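Local coordinates for mandelate racemase/muconate lactonizing enzyme, C-terminal domain protein (Paracoccus denitrificans, PDB 4DWD) that binds magnesium and, as a member of the mandelate racemase branch of the enolase superfamily, probably has hydro-lyase activity, at residues 221-226 with 247-252; 264-269 with 291-296. All blocks are in the same frame, centred on the assembly; numbering follows the deposited sequence.

How the contacts relate
Both contacts lie in the C-terminal barrel domain and follow one another along the chain, neither enclosing nor crossing the other. Strand 221-223 comes first; after helix 231-240 and strand 244-246 the chain returns at 247-252, so that contact 1 closes this first excursion at the metal-site end of the strands. Helix 254-263 then leads to 264-269, and contact 2 closes the next excursion, round helix 277-291, by pairing 267-268 with 294-295. The two centres are about 10 Å apart. A probable hydrogen bond from A247 N to M267 O and packing of W221 on M267 couple them, so that the edge-to-edge order of the barrel strands runs on from 221-223 to 294-295.

Contact 1. Residues 221-226 with 247-252; sequences WFEEPV and AGEQTY
E224 reaches across to the backbone of 247-252 with its carboxylate, and in the modelled conformer OE2 does most of the touching. G248 N donates to E224 OE2 at 3.3 Å, nearly along the C-O axis but with a bent N-H...O angle of 138°. The same OE2 lies 3.4 Å from A247 CA and 3.5 Å from E249 CG, so this oxygen is packed against carbon as well as met by one N-H, in a long, bent bond. A fold in the chain at chi2 (-87°) turns CD back toward this backbone. Water 1 probably gives a second link: it accepts from E249 N at 3.2 Å and is placed to donate to E224 OE2. The other oxygen, OE1, faces Q250 NE2, their flat groups inclined to each other, but its hydrogen bond goes to N200; Q250 in turn uses OE1 to bind R167.

E223 and E249 meet differently. Their side chains cross at about a right angle, the carboxylate planes 75° apart, and OE2 of E223 comes within 4.0 Å of OE2 of E249. Two acidic groups this close, with D197 beside E223, make up the metal site at the C-terminal ends of successive strands of the enolase-superfamily barrel: D197, E223 and E249 bind calcium in a structure of this protein, although no ion is bound there in this chain. E223 extends from the backbone with CG anti to N. W221 NE1 donates to E223 OE1 at 3.3 Å, the oxygen lying practically in the indole plane and using its anti lone pair. K160 adds a salt bridge to that oxygen. E249, like E224 deposited in two conformers and described here in one, directs OE1 to K84 of the second subunit, while a type I turn from G248 to T251 carries the chain toward helix 254-263.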
loop_
_atom_site.group_PDB
_atom_site.type_symbol
_atom_site.label_atom_id
_atom_site.label_comp_id
_atom_site.label_asym_id
_atom_site.label_seq_id
_atom_site.Cartn_x
_atom_site.Cartn_y
_atom_site.Cartn_z
ATOM N N TRP B 221 -25.947 9.999 -8.292
ATOM C CA TRP B 221 -24.617 10.496 -7.951
ATOM C C TRP B 221 -24.676 11.519 -6.870
ATOM O O TRP B 221 -25.743 12.090 -6.599
ATOM C CB TRP B 221 -23.825 10.985 -9.176
ATOM C CG TRP B 221 -24.113 12.356 -9.714
ATOM C CD1 TRP B 221 -23.405 13.529 -9.457
ATOM C CD2 TRP B 221 -25.158 12.730 -10.661
ATOM N NE1 TRP B 221 -23.921 14.579 -10.180
ATOM C CE2 TRP B 221 -24.980 14.156 -10.931
ATOM C CE3 TRP B 221 -26.173 12.039 -11.316
ATOM C CZ2 TRP B 221 -25.815 14.849 -11.803
ATOM C CZ3 TRP B 221 -27.004 12.750 -12.193
ATOM C CH2 TRP B 221 -26.827 14.119 -12.427
ATOM N N PHE B 222 -23.518 11.754 -6.260
ATOM C CA PHE B 222 -23.368 12.571 -5.046
ATOM C C PHE B 222 -22.145 13.445 -5.256
ATOM O O PHE B 222 -21.015 12.965 -5.190
ATOM C CB PHE B 222 -23.192 11.614 -3.860
ATOM C CG PHE B 222 -23.164 12.250 -2.480
ATOM C CD1 PHE B 222 -23.726 13.511 -2.195
ATOM C CD2 PHE B 222 -22.628 11.514 -1.418
ATOM C CE1 PHE B 222 -23.713 14.015 -0.886
ATOM C CE2 PHE B 222 -22.606 12.023 -0.122
ATOM C CZ PHE B 222 -23.152 13.263 0.151
ATOM N N GLU B 223 -22.383 14.721 -5.558
ATOM C CA GLU B 223 -21.339 15.627 -6.001
ATOM C C GLU B 223 -20.749 16.432 -4.848
ATOM O O GLU B 223 -21.483 16.953 -4.005
ATOM C CB GLU B 223 -21.922 16.551 -7.081
ATOM C CG GLU B 223 -20.934 17.479 -7.761
ATOM C CD GLU B 223 -21.469 18.057 -9.061
ATOM O OE1 GLU B 223 -22.384 17.449 -9.664
ATOM O OE2 GLU B 223 -20.941 19.104 -9.495
ATOM N N GLU B 224 -19.415 16.529 -4.841
ATOM C CA GLU B 224 -18.669 17.389 -3.912
ATOM C C GLU B 224 -19.133 17.273 -2.446
ATOM O O GLU B 224 -19.453 18.273 -1.798
ATOM C CB GLU B 224 -18.690 18.849 -4.397
ATOM C CG GLU B 224 -18.013 19.075 -5.745
ATOM C CD GLU B 224 -16.514 19.338 -5.645
ATOM O OE1 GLU B 224 -16.028 19.771 -4.571
ATOM O OE2 GLU B 224 -15.811 19.145 -6.651
ATOM N N PRO B 225 -19.132 16.042 -1.891
ATOM C CA PRO B 225 -19.627 15.902 -0.511
ATOM C C PRO B 225 -18.810 16.636 0.570
ATOM O O PRO B 225 -19.398 17.166 1.521
ATOM C CB PRO B 225 -19.593 14.376 -0.270
ATOM C CG PRO B 225 -18.673 13.826 -1.324
ATOM C CD PRO B 225 -18.853 14.730 -2.515
ATOM N N VAL B 226 -17.480 16.638 0.441
ATOM C CA VAL B 226 -16.604 17.252 1.452
ATOM C C VAL B 226 -15.898 18.469 0.862
ATOM O O VAL B 226 -16.005 18.726 -0.341
ATOM C CB VAL B 226 -15.589 16.226 2.028
ATOM C CG1 VAL B 226 -16.342 15.042 2.621
ATOM C CG2 VAL B 226 -14.576 15.762 0.970
ATOM N N ALA B 247 -16.465 14.723 -8.262
ATOM C CA ALA B 247 -15.758 15.939 -7.893
ATOM C C ALA B 247 -15.014 16.396 -9.121
ATOM O O ALA B 247 -15.110 15.765 -10.170
ATOM C CB ALA B 247 -14.780 15.668 -6.744
ATOM N N GLY B 248 -14.269 17.482 -8.994
ATOM C CA GLY B 248 -13.482 17.993 -10.109
ATOM C C GLY B 248 -13.833 19.404 -10.530
ATOM O O GLY B 248 -13.060 20.050 -11.229
ATOM N N GLU B 249 -14.972 19.915 -10.106
ATOM C CA GLU B 249 -15.357 21.254 -10.552
ATOM C C GLU B 249 -14.402 22.312 -10.009
ATOM O O GLU B 249 -14.273 23.358 -10.600
ATOM C CB GLU B 249 -16.799 21.587 -10.187
ATOM C CG GLU B 249 -17.082 21.626 -8.706
ATOM C CD GLU B 249 -18.134 22.655 -8.360
ATOM O OE1 GLU B 249 -17.912 23.445 -7.419
ATOM O OE2 GLU B 249 -19.182 22.674 -9.035
ATOM N N GLN B 250 -13.777 22.031 -8.868
ATOM C CA GLN B 250 -12.757 22.913 -8.278
ATOM C C GLN B 250 -11.371 22.286 -8.406
ATOM O O GLN B 250 -10.529 22.434 -7.513
ATOM C CB GLN B 250 -13.067 23.209 -6.817
ATOM C CG GLN B 250 -14.379 23.956 -6.627
ATOM C CD GLN B 250 -14.611 24.321 -5.176
ATOM O OE1 GLN B 250 -13.979 25.230 -4.636
ATOM N NE2 GLN B 250 -15.522 23.606 -4.527
ATOM N N THR B 251 -11.155 21.574 -9.512
ATOM C CA THR B 251 -9.848 21.045 -9.882
ATOM C C THR B 251 -9.420 21.719 -11.187
ATOM O O THR B 251 -10.198 21.752 -12.144
ATOM C CB THR B 251 -9.919 19.517 -10.036
ATOM O OG1 THR B 251 -10.368 18.944 -8.808
ATOM C CG2 THR B 251 -8.559 18.933 -10.383
ATOM N N TYR B 252 -8.188 22.244 -11.235
ATOM C CA TYR B 252 -7.824 23.220 -12.263
ATOM C C TYR B 252 -6.638 22.852 -13.129
ATOM O O TYR B 252 -6.292 23.607 -14.020
ATOM C CB TYR B 252 -7.593 24.609 -11.637
ATOM C CG TYR B 252 -8.755 25.097 -10.790
ATOM C CD1 TYR B 252 -9.849 25.741 -11.379
ATOM C CD2 TYR B 252 -8.757 24.921 -9.401
ATOM C CE1 TYR B 252 -10.908 26.196 -10.619
ATOM C CE2 TYR B 252 -9.813 25.388 -8.617
ATOM C CZ TYR B 252 -10.884 26.028 -9.234
ATOM O OH TYR B 252 -11.970 26.484 -8.506
HETATM O O HOH W 1 -17.666 18.427 -9.155
#

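Contact 2. Residues 264-269 with 291-296; sequences GVRMVQ and HGVEFV
V268 and E294 form the most central of three parallel-strand hydrogen bonds, V268 N to E294 O at 2.9 Å and 173°. E294 N donates to R266 O, and V296 N to V268 O at 179°, fixing the register of M267 with E294 and V268 with F295. Water 2 donates to both R266 O and E294 OE2, 2.7 Å from the latter, while E294 OE1 is held by T320 and K321. R266 turns its guanidinium to I261 and to E236 of the third subunit, and its CD meets V293 CG1 at 4.0 Å, the side chains crossing at about a right angle.

Selenomethionine M267 runs extended until chi3 (147°) sets CE against V296 CB, 3.8 Å away. Q269 lies alongside V296, CG 3.0 Å from V296 O; an alanine here keeps CB but would probably open a gap on the side of the V296 carbonyl that CG now covers. On the face of V268 and F295, V268 CG2 touches F295 CD1 at 4.0 Å. This beta-alpha-beta unit of the barrel packs F295 on helix 277-291 and V268 on helix 254-263, while M267 and E294 touch strand 244-246.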
loop_
_atom_site.group_PDB
_atom_site.type_symbol
_atom_site.label_atom_id
_atom_site.label_comp_id
_atom_site.label_asym_id
_atom_site.label_seq_id
_atom_site.Cartn_x
_atom_site.Cartn_y
_atom_site.Cartn_z
ATOM N N GLY B 264 -9.363 8.036 -5.529
ATOM C CA GLY B 264 -10.503 7.113 -5.506
ATOM C C GLY B 264 -11.761 7.594 -6.193
ATOM O O GLY B 264 -12.722 6.855 -6.283
ATOM N N VAL B 265 -11.759 8.825 -6.689
ATOM C CA VAL B 265 -12.933 9.392 -7.371
ATOM C C VAL B 265 -13.107 8.763 -8.770
ATOM O O VAL B 265 -12.141 8.668 -9.551
ATOM C CB VAL B 265 -12.840 10.933 -7.420
ATOM C CG1 VAL B 265 -13.968 11.514 -8.257
ATOM C CG2 VAL B 265 -12.852 11.495 -5.991
ATOM N N ARG B 266 -14.338 8.335 -9.088
ATOM C CA ARG B 266 -14.588 7.616 -10.335
ATOM C C ARG B 266 -15.527 8.368 -11.281
ATOM O O ARG B 266 -15.955 7.828 -12.282
ATOM C CB ARG B 266 -15.120 6.202 -10.043
ATOM C CG ARG B 266 -14.167 5.355 -9.204
ATOM C CD ARG B 266 -12.895 5.062 -9.967
ATOM N NE ARG B 266 -11.869 4.445 -9.123
ATOM C CZ ARG B 266 -10.741 5.030 -8.727
ATOM N NH1 ARG B 266 -10.450 6.281 -9.109
ATOM N NH2 ARG B 266 -9.902 4.347 -7.964
HETATM N N MSE B 267 -15.823 9.625 -10.959
HETATM C CA MSE B 267 -16.598 10.506 -11.855
HETATM C C MSE B 267 -16.032 11.886 -11.670
HETATM O O MSE B 267 -16.098 12.446 -10.555
HETATM C CB MSE B 267 -18.094 10.446 -11.489
HETATM C CG MSE B 267 -18.944 11.391 -12.339
HETATM SE SE MSE B 267 -20.863 11.136 -11.946
HETATM C CE MSE B 267 -21.454 12.979 -12.216
ATOM N N VAL B 268 -15.468 12.456 -12.740
ATOM C CA VAL B 268 -14.781 13.745 -12.633
ATOM C C VAL B 268 -15.480 14.807 -13.484
ATOM O O VAL B 268 -16.013 14.507 -14.566
ATOM C CB VAL B 268 -13.264 13.664 -12.976
ATOM C CG1 VAL B 268 -12.554 12.721 -12.001
ATOM C CG2 VAL B 268 -13.039 13.263 -14.441
ATOM N N GLN B 269 -15.450 16.044 -12.981
ATOM C CA GLN B 269 -16.277 17.140 -13.497
ATOM C C GLN B 269 -15.528 18.473 -13.626
ATOM O O GLN B 269 -16.029 19.499 -13.176
ATOM C CB GLN B 269 -17.474 17.330 -12.574
ATOM C CG GLN B 269 -18.192 16.031 -12.255
ATOM C CD GLN B 269 -19.395 16.292 -11.403
ATOM O OE1 GLN B 269 -19.289 16.353 -10.173
ATOM N NE2 GLN B 269 -20.548 16.459 -12.042
ATOM N N HIS B 291 -8.058 5.928 -17.221
ATOM C CA HIS B 291 -8.272 5.416 -15.853
ATOM C C HIS B 291 -9.621 4.790 -15.585
ATOM O O HIS B 291 -9.877 4.317 -14.470
ATOM C CB HIS B 291 -8.013 6.527 -14.831
ATOM C CG HIS B 291 -6.553 6.848 -14.633
ATOM N ND1 HIS B 291 -5.778 6.189 -13.735
ATOM C CD2 HIS B 291 -5.734 7.799 -15.243
ATOM C CE1 HIS B 291 -4.529 6.696 -13.773
ATOM N NE2 HIS B 291 -4.495 7.669 -14.705
ATOM N N GLY B 292 -10.501 4.770 -16.589
ATOM C CA GLY B 292 -11.822 4.156 -16.422
ATOM C C GLY B 292 -12.740 4.946 -15.506
ATOM O O GLY B 292 -13.477 4.368 -14.722
ATOM N N VAL B 293 -12.685 6.267 -15.593
ATOM C CA VAL B 293 -13.557 7.101 -14.789
ATOM C C VAL B 293 -14.525 7.851 -15.697
ATOM O O VAL B 293 -14.191 8.177 -16.851
ATOM C CB VAL B 293 -12.786 8.067 -13.848
ATOM C CG1 VAL B 293 -11.703 7.358 -13.043
ATOM C CG2 VAL B 293 -12.212 9.233 -14.583
ATOM N N GLU B 294 -15.711 8.123 -15.167
ATOM C CA GLU B 294 -16.719 8.902 -15.889
ATOM C C GLU B 294 -16.290 10.357 -16.045
ATOM O O GLU B 294 -15.633 10.918 -15.177
ATOM C CB GLU B 294 -18.064 8.861 -15.159
ATOM C CG GLU B 294 -18.784 7.517 -15.179
ATOM C CD GLU B 294 -20.075 7.590 -14.387
ATOM O OE1 GLU B 294 -21.084 8.112 -14.920
ATOM O OE2 GLU B 294 -20.084 7.145 -13.224
ATOM N N PHE B 295 -16.678 10.957 -17.164
ATOM C CA PHE B 295 -16.333 12.347 -17.485
ATOM C C PHE B 295 -17.617 13.158 -17.675
ATOM O O PHE B 295 -18.335 12.976 -18.665
ATOM C CB PHE B 295 -15.458 12.374 -18.738
ATOM C CG PHE B 295 -14.868 13.710 -19.036
ATOM C CD1 PHE B 295 -13.808 14.206 -18.268
ATOM C CD2 PHE B 295 -15.354 14.472 -20.094
ATOM C CE1 PHE B 295 -13.255 15.437 -18.551
ATOM C CE2 PHE B 295 -14.792 15.710 -20.390
ATOM C CZ PHE B 295 -13.742 16.190 -19.609
ATOM N N VAL B 296 -17.941 14.001 -16.695
ATOM C CA VAL B 296 -19.239 14.681 -16.628
ATOM C C VAL B 296 -18.977 16.150 -16.244
ATOM O O VAL B 296 -19.066 16.520 -15.082
ATOM C CB VAL B 296 -20.199 14.006 -15.611
ATOM C CG1 VAL B 296 -21.576 14.675 -15.628
ATOM C CG2 VAL B 296 -20.330 12.501 -15.883
HETATM O O HOH W 2 -18.098 5.608 -12.327
#